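Local atomic coordinates of protein URE2 (Lodderomyces elongisporus NRRL YB-4239, PDB entry 4EXJ), a protein that is of unknown function but belongs to the glutathione S-transferase superfamily and probably binds glutathione, as relatives of the Ure2 type do. Residues L103-T108 / F143-T148; H31-P36 / D43-L48; D159-V164 / I203-V208; F85-K90 / W97-L102. All blocks are in the same frame, centred on the assembly; numbering follows the deposited sequence.

Overall arrangement
From the N terminus, interaction 2 comes first: it closes a short loop between strand 28-32 and helix 43-48 in the N-terminal domain. The other three lie in the helical C-terminal domain. Interaction 4 folds residues 85-90 back on the start of helix 93-120, and interaction 1 joins the next turns of that helix to helix 129-149. Interaction 3 then closes a longer loop, bringing the start of helix 163-179 to the turn after helix 193-203. The four follow in series, without crossing. Interactions 1, 3 and 4 touch one another, with Phe85 meeting both Ile163 and Phe205; interaction 2 stands apart, its centre about 28 Å from that of interaction 3.

Interaction 1 of 4, residues L103-T108 / F143-T148; sequences LFYQAT and FAFMET
Tyr105 and Phe145 lie face over face in an offset stack, with ring centroids 4.0 Å apart and planes inclined by 25°. The side chains come from opposing helices and overlap alongside, the phenol reaching toward the root of the phenylalanine while the far part of the phenyl ring covers the tyrosine. Phe145 CE2 is over the centre of the Tyr105 ring, and Tyr105 CE2 in turn is over the centre of the Phe145 ring. The tilt closes the stack at the hydroxyl end: Tyr105 CZ comes to 3.3 Å from Phe145 CD2, whereas Tyr105 CG is 4.1 Å from Phe145 CE2. Beyond the ring, Tyr105 OH rests 3.2 Å from Phe145 CB. Both rings extend straight into the space between the helices because each CG is turned away from its own backbone nitrogen (chi1 -179° for Tyr105 and 174° for Phe145).

The helices concerned, 93-120 and 129-149, follow each other in the chain and run in broadly opposite senses, as the first two long helices of the glutathione S-transferase C-terminal domain do. No hydrogen bond spans the two segments, and the buried stack carries nearly all of their contact. Leu102 adds to it one turn earlier, its CD2 lying 3.9 Å from Phe145 CE2. Helix 93-120 also faces the second subunit, where Phe104 stacks on Phe104 of that subunit and Tyr105 packs against its Glu67. Within the helix, Thr108 OG1 donates to Phe104 O at 2.9 Å, from above the carbonyl plane, and the same oxygen accepts from Thr108 N.

Interaction 2 of 4, residues H31-P36 / D43-L48; sequences HMFHWP and DWYLKL
Phe33 extends from the end of strand 28-32 into the angle between Trp44 and Tyr45 on helix 43-48. From CB, CG is set anti to the carbonyl carbon (chi1 -69°), which directs the ring toward the helix. CD1 lies at the edge of the His31 ring, close to that ring's plane. Farther out the two sides of the phenyl ring diverge: CE1 approaches the six-membered part of the indole, 4.1 Å from Trp44 CZ2, while Phe33 CE2 is 3.9 Å from Tyr45 CE2. At the tip, CZ touches both, with Trp44 CH2 and Tyr45 CD2 each 3.9 Å from Phe33 CZ. The edge of Phe33 thus points at the face of Tyr45 in an offset T-shaped pair, centroids 5.6 Å apart and planes at 81°. Tyr45 CB lies over one face of the Trp44 indole, and the Tyr45 hydroxyl is bonded to Ile53 O and Thr56 OG1. Tyr7 of strand 4-8 packs against Phe33, Trp44 and Tyr45. This is the connection from the second strand to the second helix of the thioredoxin-like N-terminal domain of glutathione S-transferases.

Interaction 3 of 4, residues D159-V164 / I203-V208; sequences DKFTIV and IAFENV
The rings of Phe161 and Phe205 are stacked almost exactly parallel, planes at 4° and centroids 3.9 Å apart. Phe205 CD2 stands over the centre of the Phe161 ring, and Phe161 CG over that of Phe205. The opposite face of Phe205 carries CG of Glu206, displaced toward the rim. The rings are displaced toward each other's methylene, so that Phe161 CB makes a CH-pi contact over the Phe205 face, 4.0 Å from the centroid, and Phe205 CB returns a more off-centre one. Val208 comes obliquely, with CG2 4.0 Å from Phe161 CZ.

Residues 205-208 form a type II' turn, closed by Val208 N to Phe205 O at 3.0 Å, from which both Phe205 and Val208 face Phe161. Thr162 heads helix 163-179 with a capping box: its OG1 accepts from Val164 N at 3.2 Å, while Thr162 N donates to Asp165 OD2. Such an N-capping box is a hallmark of the glutathione S-transferase C-terminal domain. Ile166 and Leu169 of helix 163-179 pack on Phe161, Leu23 of helix 15-23 adds a contact from the N-terminal domain, and Phe85 touches both stacked rings.

Interaction 4 of 4, residues F85-K90 / W97-L102; sequences FFYSLK and WEQNEL
The Gln99 side-chain amide grips the backbone of Tyr87 at both its polar atoms. Tyr87 N donates to Gln99 OE1 at 2.9 Å in a nearly straight bond (168°), its nitrogen tilted a little from the carbonyl plane of the amide. In return, Gln99 NE2 donates to Tyr87 O at 3.0 Å; this second bond is more bent (136°) but uses a lone pair in the plane of the Tyr87 carbonyl. An extended chain, with CG anti to the backbone N (chi1 171°), carries the amide from the helix across to the loop. Phe86 flanks the pair: Gln99 OE1 lies 3.4 Å from Phe86 CB, and Gln99 NE2 sits at the ring edge, 4.0 Å from Phe86 CD2.

Farther along the loop the contact becomes apolar, Leu89 CD1 reaching the indole 3.5 Å from Trp97 NE1. Trp97 in turn meets Tyr74 of the second subunit edge-to-face, so this end of the contact borders the dimer interface. Around Gln99, Leu73, Ile163 and Val164 pack against its side chain.

With two bonds to one residue, one accepted and one donated, the amide takes the place that a neighbouring strand would have: it satisfies a buried N-H and C=O of an irregular segment, and the opposite polarity of the two bonds fixes which way round the amide must lie.

Interaction 1 of 4, residues L103-T108 / F143-T148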
# COMPACT_ATOMS: atom_id res chain seq x y z
N LEU B 103 -1.30 -7.92 1.64
CA LEU B 103 -1.67 -6.77 2.49
C LEU B 103 -1.27 -5.45 1.79
O LEU B 103 -2.01 -4.45 1.83
CB LEU B 103 -1.01 -6.88 3.86
CG LEU B 103 -1.58 -8.00 4.73
CD1 LEU B 103 -0.72 -8.16 5.97
CD2 LEU B 103 -3.01 -7.69 5.09
N PHE B 104 -0.11 -5.43 1.13
CA PHE B 104 0.24 -4.27 0.32
C PHE B 104 -0.73 -4.10 -0.85
O PHE B 104 -1.21 -3.00 -1.10
CB PHE B 104 1.69 -4.34 -0.19
CG PHE B 104 2.70 -3.78 0.80
CD1 PHE B 104 2.95 -2.42 0.84
CD2 PHE B 104 3.38 -4.62 1.66
CE1 PHE B 104 3.88 -1.91 1.75
CE2 PHE B 104 4.29 -4.12 2.57
CZ PHE B 104 4.53 -2.78 2.60
N TYR B 105 -1.04 -5.20 -1.52
CA TYR B 105 -1.94 -5.15 -2.67
C TYR B 105 -3.34 -4.64 -2.26
O TYR B 105 -3.94 -3.77 -2.95
CB TYR B 105 -2.05 -6.56 -3.29
CG TYR B 105 -2.95 -6.55 -4.51
CD1 TYR B 105 -4.32 -6.68 -4.37
CD2 TYR B 105 -2.43 -6.36 -5.79
CE1 TYR B 105 -5.16 -6.63 -5.47
CE2 TYR B 105 -3.26 -6.32 -6.91
CZ TYR B 105 -4.63 -6.46 -6.73
OH TYR B 105 -5.48 -6.39 -7.82
N GLN B 106 -3.87 -5.16 -1.15
CA GLN B 106 -5.21 -4.75 -0.72
C GLN B 106 -5.27 -3.27 -0.43
O GLN B 106 -6.21 -2.58 -0.80
CB GLN B 106 -5.73 -5.59 0.45
CG GLN B 106 -7.22 -5.47 0.74
CD GLN B 106 -7.60 -4.20 1.47
OE1 GLN B 106 -6.80 -3.64 2.24
NE2 GLN B 106 -8.83 -3.73 1.26
N ALA B 107 -4.22 -2.78 0.23
CA ALA B 107 -4.16 -1.37 0.56
C ALA B 107 -4.05 -0.48 -0.67
O ALA B 107 -4.77 0.51 -0.77
CB ALA B 107 -2.98 -1.13 1.51
N THR B 108 -3.16 -0.83 -1.61
CA THR B 108 -2.86 0.04 -2.76
C THR B 108 -3.87 -0.12 -3.87
O THR B 108 -4.37 0.86 -4.42
CB THR B 108 -1.44 -0.21 -3.30
OG1 THR B 108 -1.28 -1.58 -3.67
CG2 THR B 108 -0.39 0.09 -2.21
N PHE B 143 -10.98 -7.03 -9.14
CA PHE B 143 -11.80 -8.22 -9.06
C PHE B 143 -11.26 -9.33 -9.97
O PHE B 143 -11.29 -10.49 -9.57
CB PHE B 143 -13.28 -7.92 -9.35
CG PHE B 143 -13.94 -7.10 -8.27
CD1 PHE B 143 -13.72 -7.42 -6.94
CD2 PHE B 143 -14.73 -6.01 -8.57
CE1 PHE B 143 -14.30 -6.67 -5.92
CE2 PHE B 143 -15.30 -5.25 -7.55
CZ PHE B 143 -15.09 -5.60 -6.23
N ALA B 144 -10.73 -8.97 -11.13
CA ALA B 144 -10.11 -9.97 -12.02
C ALA B 144 -8.96 -10.66 -11.29
O ALA B 144 -8.79 -11.87 -11.36
CB ALA B 144 -9.64 -9.36 -13.31
N PHE B 145 -8.16 -9.86 -10.59
CA PHE B 145 -7.04 -10.37 -9.84
C PHE B 145 -7.50 -11.29 -8.72
O PHE B 145 -6.95 -12.37 -8.51
CB PHE B 145 -6.25 -9.21 -9.24
CG PHE B 145 -5.15 -9.64 -8.32
CD1 PHE B 145 -3.94 -10.07 -8.84
CD2 PHE B 145 -5.32 -9.64 -6.95
CE1 PHE B 145 -2.92 -10.47 -8.00
CE2 PHE B 145 -4.33 -10.06 -6.10
CZ PHE B 145 -3.11 -10.46 -6.63
N MET B 146 -8.52 -10.86 -7.96
CA MET B 146 -8.98 -11.63 -6.83
C MET B 146 -9.58 -12.95 -7.32
O MET B 146 -9.41 -13.99 -6.69
CB MET B 146 -10.00 -10.84 -6.00
CG MET B 146 -9.37 -9.63 -5.31
SD MET B 146 -10.64 -8.51 -4.62
CE MET B 146 -11.29 -9.44 -3.27
N GLU B 147 -10.25 -12.87 -8.46
CA GLU B 147 -10.91 -14.05 -9.00
C GLU B 147 -9.87 -15.11 -9.32
O GLU B 147 -10.06 -16.29 -9.02
CB GLU B 147 -11.71 -13.65 -10.24
CG GLU B 147 -12.45 -14.82 -10.88
CD GLU B 147 -13.73 -15.18 -10.14
OE1 GLU B 147 -14.06 -14.52 -9.14
OE2 GLU B 147 -14.43 -16.13 -10.55
N THR B 148 -8.77 -14.66 -9.92
CA THR B 148 -7.64 -15.53 -10.27
C THR B 148 -6.97 -16.09 -9.03
O THR B 148 -6.73 -17.30 -8.94
CB THR B 148 -6.59 -14.78 -11.16
OG1 THR B 148 -7.17 -14.47 -12.44
CG2 THR B 148 -5.34 -15.66 -11.38

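Interaction 2 of 4, residues H31-P36 / D43-L48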
# COMPACT_ATOMS: atom_id res chain seq x y z
N HIS B 31 -11.73 3.28 20.65
CA HIS B 31 -12.31 4.60 20.63
C HIS B 31 -12.89 4.86 19.26
O HIS B 31 -12.18 5.28 18.35
CB HIS B 31 -11.24 5.65 20.96
CG HIS B 31 -11.77 7.04 21.12
ND1 HIS B 31 -12.14 7.82 20.05
CD2 HIS B 31 -11.99 7.78 22.23
CE1 HIS B 31 -12.56 9.00 20.49
NE2 HIS B 31 -12.48 9.00 21.81
N MET B 32 -14.18 4.57 19.11
CA MET B 32 -14.86 4.72 17.82
C MET B 32 -15.34 6.16 17.59
O MET B 32 -16.21 6.66 18.32
CB MET B 32 -16.02 3.71 17.71
CG MET B 32 -16.80 3.76 16.39
SD MET B 32 -15.85 3.20 14.96
CE MET B 32 -15.77 1.44 15.24
N PHE B 33 -14.77 6.83 16.60
CA PHE B 33 -15.20 8.18 16.24
C PHE B 33 -16.55 8.13 15.56
O PHE B 33 -16.89 7.14 14.91
CB PHE B 33 -14.22 8.83 15.24
CG PHE B 33 -12.86 9.17 15.81
CD1 PHE B 33 -12.74 9.98 16.94
CD2 PHE B 33 -11.70 8.71 15.20
CE1 PHE B 33 -11.48 10.30 17.46
CE2 PHE B 33 -10.45 9.03 15.71
CZ PHE B 33 -10.34 9.83 16.84
N HIS B 34 -17.33 9.21 15.69
CA HIS B 34 -18.46 9.44 14.79
C HIS B 34 -17.93 9.70 13.38
O HIS B 34 -16.77 10.09 13.21
CB HIS B 34 -19.31 10.63 15.27
CG HIS B 34 -20.37 10.26 16.25
ND1 HIS B 34 -20.11 10.10 17.60
CD2 HIS B 34 -21.69 10.01 16.09
CE1 HIS B 34 -21.23 9.77 18.22
NE2 HIS B 34 -22.20 9.71 17.33
N TRP B 35 -18.75 9.46 12.37
CA TRP B 35 -18.30 9.62 10.99
C TRP B 35 -19.28 10.41 10.13
O TRP B 35 -20.44 10.02 10.00
CB TRP B 35 -17.98 8.26 10.36
CG TRP B 35 -16.89 8.36 9.37
CD1 TRP B 35 -16.99 8.32 8.02
CD2 TRP B 35 -15.50 8.59 9.66
NE1 TRP B 35 -15.75 8.50 7.44
CE2 TRP B 35 -14.82 8.66 8.43
CE3 TRP B 35 -14.77 8.73 10.85
CZ2 TRP B 35 -13.44 8.86 8.34
CZ3 TRP B 35 -13.40 8.93 10.76
CH2 TRP B 35 -12.76 9.00 9.52
N PRO B 36 -18.82 11.52 9.52
CA PRO B 36 -17.46 12.04 9.67
C PRO B 36 -17.23 12.70 11.03
O PRO B 36 -18.18 12.89 11.79
CB PRO B 36 -17.35 13.09 8.54
CG PRO B 36 -18.76 13.47 8.25
CD PRO B 36 -19.60 12.27 8.53
N ASP B 43 -5.40 18.81 17.31
CA ASP B 43 -3.97 18.68 17.56
C ASP B 43 -3.59 17.34 18.20
O ASP B 43 -2.57 16.74 17.86
CB ASP B 43 -3.45 19.84 18.42
CG ASP B 43 -3.27 21.12 17.61
OD1 ASP B 43 -3.43 21.08 16.38
OD2 ASP B 43 -2.97 22.18 18.21
N TRP B 44 -4.42 16.85 19.12
CA TRP B 44 -4.05 15.67 19.88
C TRP B 44 -4.02 14.45 18.96
O TRP B 44 -3.17 13.57 19.13
CB TRP B 44 -5.02 15.43 21.03
CG TRP B 44 -6.38 15.00 20.60
CD1 TRP B 44 -7.44 15.81 20.35
CD2 TRP B 44 -6.83 13.66 20.36
NE1 TRP B 44 -8.53 15.07 19.97
CE2 TRP B 44 -8.19 13.74 19.98
CE3 TRP B 44 -6.22 12.40 20.44
CZ2 TRP B 44 -8.94 12.61 19.67
CZ3 TRP B 44 -6.98 11.28 20.14
CH2 TRP B 44 -8.32 11.39 19.76
N TYR B 45 -4.94 14.41 18.00
CA TYR B 45 -4.94 13.31 17.04
C TYR B 45 -3.79 13.38 16.05
O TYR B 45 -3.15 12.37 15.77
CB TYR B 45 -6.28 13.17 16.29
CG TYR B 45 -6.33 11.85 15.55
CD1 TYR B 45 -6.10 11.77 14.18
CD2 TYR B 45 -6.56 10.67 16.25
CE1 TYR B 45 -6.11 10.55 13.52
CE2 TYR B 45 -6.57 9.45 15.60
CZ TYR B 45 -6.35 9.40 14.24
OH TYR B 45 -6.35 8.18 13.58
N LEU B 46 -3.52 14.58 15.52
CA LEU B 46 -2.46 14.75 14.51
C LEU B 46 -1.08 14.47 15.10
O LEU B 46 -0.15 14.15 14.37
CB LEU B 46 -2.50 16.16 13.92
CG LEU B 46 -3.70 16.48 13.03
CD1 LEU B 46 -3.53 17.87 12.41
CD2 LEU B 46 -3.87 15.43 11.92
N LYS B 47 -0.96 14.60 16.42
CA LYS B 47 0.25 14.21 17.11
C LYS B 47 0.43 12.69 17.06
O LYS B 47 1.55 12.19 16.93
CB LYS B 47 0.18 14.70 18.56
CG LYS B 47 1.43 14.43 19.38
CD LYS B 47 1.52 15.39 20.56
CE LYS B 47 2.85 15.26 21.30
NZ LYS B 47 2.92 13.99 22.06
N LEU B 48 -0.67 11.95 17.18
CA LEU B 48 -0.63 10.49 17.12
C LEU B 48 -0.47 10.01 15.67
O LEU B 48 0.23 9.01 15.40
CB LEU B 48 -1.92 9.90 17.71
CG LEU B 48 -2.22 10.21 19.19
CD1 LEU B 48 -3.56 9.60 19.60
CD2 LEU B 48 -1.12 9.68 20.08

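Interaction 3 of 4, residues D159-V164 / I203-V208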
# COMPACT_ATOMS: atom_id res chain seq x y z
N ASP B 159 -4.53 -22.30 4.37
CA ASP B 159 -5.74 -23.10 4.39
C ASP B 159 -6.78 -22.62 5.39
O ASP B 159 -7.61 -23.40 5.85
CB ASP B 159 -5.40 -24.59 4.62
CG ASP B 159 -4.71 -24.84 5.96
OD1 ASP B 159 -4.46 -23.89 6.73
OD2 ASP B 159 -4.43 -26.03 6.25
N LYS B 160 -6.75 -21.33 5.72
CA LYS B 160 -7.65 -20.84 6.73
C LYS B 160 -7.84 -19.33 6.58
O LYS B 160 -7.06 -18.66 5.89
CB LYS B 160 -7.11 -21.13 8.12
CG LYS B 160 -5.85 -20.37 8.44
CD LYS B 160 -5.28 -20.79 9.78
CE LYS B 160 -3.92 -20.18 10.02
NZ LYS B 160 -3.32 -20.76 11.26
N PHE B 161 -8.90 -18.85 7.22
CA PHE B 161 -9.17 -17.41 7.35
C PHE B 161 -8.00 -16.70 8.04
O PHE B 161 -7.59 -17.08 9.14
CB PHE B 161 -10.45 -17.26 8.17
CG PHE B 161 -10.91 -15.84 8.41
CD1 PHE B 161 -10.41 -15.10 9.47
CD2 PHE B 161 -11.92 -15.30 7.63
CE1 PHE B 161 -10.88 -13.82 9.71
CE2 PHE B 161 -12.39 -14.01 7.87
CZ PHE B 161 -11.88 -13.29 8.90
N THR B 162 -7.46 -15.65 7.40
CA THR B 162 -6.36 -14.89 7.98
C THR B 162 -6.55 -13.37 7.89
O THR B 162 -7.58 -12.86 7.40
CB THR B 162 -5.02 -15.17 7.26
OG1 THR B 162 -5.06 -14.68 5.91
CG2 THR B 162 -4.68 -16.66 7.27
N ILE B 163 -5.56 -12.65 8.38
CA ILE B 163 -5.58 -11.19 8.28
C ILE B 163 -5.72 -10.71 6.83
O ILE B 163 -6.20 -9.61 6.60
CB ILE B 163 -4.35 -10.51 8.97
CG1 ILE B 163 -3.02 -11.01 8.36
CG2 ILE B 163 -4.42 -10.67 10.52
CD1 ILE B 163 -1.79 -10.40 8.99
N VAL B 164 -5.29 -11.50 5.85
CA VAL B 164 -5.48 -11.09 4.46
C VAL B 164 -6.97 -11.13 4.10
O VAL B 164 -7.52 -10.21 3.46
CB VAL B 164 -4.67 -11.96 3.50
CG1 VAL B 164 -5.05 -11.65 2.04
CG2 VAL B 164 -3.17 -11.74 3.72
N ILE B 203 -17.44 -13.30 5.36
CA ILE B 203 -18.37 -12.51 6.15
C ILE B 203 -19.08 -13.40 7.19
O ILE B 203 -19.46 -12.92 8.26
CB ILE B 203 -19.39 -11.77 5.25
CG1 ILE B 203 -20.04 -10.62 6.01
CG2 ILE B 203 -20.42 -12.71 4.65
CD1 ILE B 203 -19.11 -9.44 6.22
N ALA B 204 -19.19 -14.69 6.87
CA ALA B 204 -19.83 -15.67 7.74
C ALA B 204 -18.91 -16.22 8.85
O ALA B 204 -19.35 -16.99 9.72
CB ALA B 204 -20.38 -16.83 6.90
N PHE B 205 -17.63 -15.85 8.81
CA PHE B 205 -16.66 -16.35 9.78
C PHE B 205 -16.95 -15.82 11.18
O PHE B 205 -17.03 -14.60 11.39
CB PHE B 205 -15.23 -15.97 9.37
CG PHE B 205 -14.17 -16.56 10.24
CD1 PHE B 205 -13.74 -17.86 10.05
CD2 PHE B 205 -13.59 -15.81 11.24
CE1 PHE B 205 -12.76 -18.42 10.85
CE2 PHE B 205 -12.61 -16.36 12.06
CZ PHE B 205 -12.19 -17.66 11.86
N GLU B 206 -17.11 -16.74 12.14
CA GLU B 206 -17.35 -16.35 13.54
C GLU B 206 -18.28 -15.15 13.67
O GLU B 206 -19.38 -15.17 13.12
CB GLU B 206 -16.04 -16.15 14.30
CG GLU B 206 -15.20 -17.45 14.33
CD GLU B 206 -13.89 -17.33 15.09
OE1 GLU B 206 -13.64 -16.28 15.73
OE2 GLU B 206 -13.11 -18.30 15.07
N ASN B 207 -17.86 -14.11 14.39
CA ASN B 207 -18.73 -12.96 14.59
C ASN B 207 -18.34 -11.73 13.76
O ASN B 207 -18.66 -10.60 14.14
CB ASN B 207 -18.84 -12.59 16.07
CG ASN B 207 -17.52 -12.27 16.70
OD1 ASN B 207 -16.47 -12.71 16.23
ND2 ASN B 207 -17.55 -11.49 17.77
N VAL B 208 -17.65 -11.96 12.64
CA VAL B 208 -17.22 -10.89 11.74
C VAL B 208 -18.39 -10.01 11.32
O VAL B 208 -18.31 -8.79 11.42
CB VAL B 208 -16.48 -11.45 10.51
CG1 VAL B 208 -16.32 -10.36 9.42
CG2 VAL B 208 -15.11 -12.00 10.93

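Interaction 4 of 4, residues F85-K90 / W97-L102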
# COMPACT_ATOMS: atom_id res chain seq x y z
N PHE B 85 -4.49 -16.33 13.06
CA PHE B 85 -4.90 -15.48 11.93
C PHE B 85 -3.76 -14.99 11.07
O PHE B 85 -3.96 -14.11 10.22
CB PHE B 85 -5.70 -14.28 12.44
CG PHE B 85 -6.99 -14.66 13.13
CD1 PHE B 85 -8.02 -15.27 12.41
CD2 PHE B 85 -7.17 -14.42 14.49
CE1 PHE B 85 -9.22 -15.62 13.03
CE2 PHE B 85 -8.36 -14.79 15.13
CZ PHE B 85 -9.39 -15.39 14.39
N PHE B 86 -2.57 -15.54 11.24
CA PHE B 86 -1.48 -15.11 10.38
C PHE B 86 -0.38 -16.13 10.39
O PHE B 86 -0.36 -17.03 11.24
CB PHE B 86 -0.93 -13.73 10.78
CG PHE B 86 0.07 -13.75 11.92
CD1 PHE B 86 -0.31 -14.15 13.21
CD2 PHE B 86 1.38 -13.35 11.72
CE1 PHE B 86 0.61 -14.13 14.26
CE2 PHE B 86 2.31 -13.35 12.76
CZ PHE B 86 1.92 -13.74 14.03
N TYR B 87 0.54 -15.95 9.44
CA TYR B 87 1.73 -16.79 9.34
C TYR B 87 2.98 -15.96 9.65
O TYR B 87 3.13 -14.84 9.16
CB TYR B 87 1.80 -17.39 7.95
CG TYR B 87 0.69 -18.36 7.64
CD1 TYR B 87 0.75 -19.68 8.07
CD2 TYR B 87 -0.44 -17.96 6.92
CE1 TYR B 87 -0.26 -20.58 7.80
CE2 TYR B 87 -1.46 -18.86 6.64
CZ TYR B 87 -1.36 -20.16 7.08
OH TYR B 87 -2.37 -21.06 6.80
N SER B 88 3.87 -16.50 10.46
CA SER B 88 5.09 -15.76 10.79
C SER B 88 6.21 -16.19 9.83
O SER B 88 6.11 -17.21 9.16
CB SER B 88 5.50 -15.96 12.26
OG SER B 88 6.07 -17.24 12.43
N LEU B 89 7.24 -15.37 9.76
CA LEU B 89 8.33 -15.60 8.83
C LEU B 89 9.03 -16.95 9.10
O LEU B 89 9.31 -17.71 8.16
CB LEU B 89 9.30 -14.43 8.91
CG LEU B 89 10.54 -14.43 8.01
CD1 LEU B 89 10.19 -14.72 6.55
CD2 LEU B 89 11.26 -13.11 8.16
N LYS B 90 9.26 -17.28 10.37
CA LYS B 90 9.92 -18.55 10.71
C LYS B 90 8.94 -19.70 10.58
O LYS B 90 9.29 -20.79 10.11
CB LYS B 90 10.46 -18.51 12.13
CG LYS B 90 11.84 -17.92 12.25
CD LYS B 90 12.41 -18.17 13.63
CE LYS B 90 13.72 -17.42 13.81
NZ LYS B 90 14.31 -17.62 15.17
N TRP B 97 5.46 -14.27 3.12
CA TRP B 97 5.61 -13.33 1.98
C TRP B 97 4.35 -13.19 1.14
O TRP B 97 4.09 -12.10 0.63
CB TRP B 97 6.84 -13.64 1.13
CG TRP B 97 8.11 -13.44 1.93
CD1 TRP B 97 8.95 -14.43 2.37
CD2 TRP B 97 8.62 -12.20 2.46
NE1 TRP B 97 9.97 -13.88 3.12
CE2 TRP B 97 9.80 -12.52 3.18
CE3 TRP B 97 8.23 -10.85 2.35
CZ2 TRP B 97 10.56 -11.54 3.82
CZ3 TRP B 97 9.00 -9.88 3.00
CH2 TRP B 97 10.15 -10.23 3.71
N GLU B 98 3.56 -14.26 1.01
CA GLU B 98 2.28 -14.15 0.29
C GLU B 98 1.37 -13.20 1.06
O GLU B 98 0.72 -12.32 0.48
CB GLU B 98 1.59 -15.52 0.15
CG GLU B 98 2.20 -16.47 -0.90
CD GLU B 98 1.62 -17.87 -0.88
OE1 GLU B 98 0.48 -18.03 -0.38
OE2 GLU B 98 2.30 -18.81 -1.37
N GLN B 99 1.31 -13.40 2.38
CA GLN B 99 0.52 -12.57 3.27
C GLN B 99 0.96 -11.11 3.15
O GLN B 99 0.13 -10.21 3.01
CB GLN B 99 0.73 -13.08 4.71
CG GLN B 99 0.19 -12.26 5.83
CD GLN B 99 0.47 -13.00 7.12
OE1 GLN B 99 -0.24 -13.93 7.48
NE2 GLN B 99 1.54 -12.63 7.80
N ASN B 100 2.27 -10.87 3.19
CA ASN B 100 2.74 -9.49 3.15
C ASN B 100 2.40 -8.82 1.83
O ASN B 100 1.94 -7.67 1.81
CB ASN B 100 4.25 -9.44 3.38
CG ASN B 100 4.66 -8.33 4.31
OD1 ASN B 100 4.20 -8.25 5.45
ND2 ASN B 100 5.57 -7.49 3.85
N GLU B 101 2.63 -9.51 0.71
CA GLU B 101 2.36 -8.89 -0.57
C GLU B 101 0.86 -8.60 -0.71
O GLU B 101 0.48 -7.55 -1.24
CB GLU B 101 2.94 -9.70 -1.75
CG GLU B 101 2.25 -10.98 -2.03
CD GLU B 101 3.02 -11.86 -3.01
OE1 GLU B 101 2.40 -12.77 -3.60
OE2 GLU B 101 4.25 -11.65 -3.18
N LEU B 102 0.01 -9.52 -0.26
CA LEU B 102 -1.45 -9.28 -0.37
C LEU B 102 -1.95 -8.15 0.51
O LEU B 102 -2.91 -7.46 0.13
CB LEU B 102 -2.27 -10.55 -0.15
CG LEU B 102 -2.11 -11.51 -1.34
CD1 LEU B 102 -2.73 -12.85 -0.98
CD2 LEU B 102 -2.73 -10.94 -2.60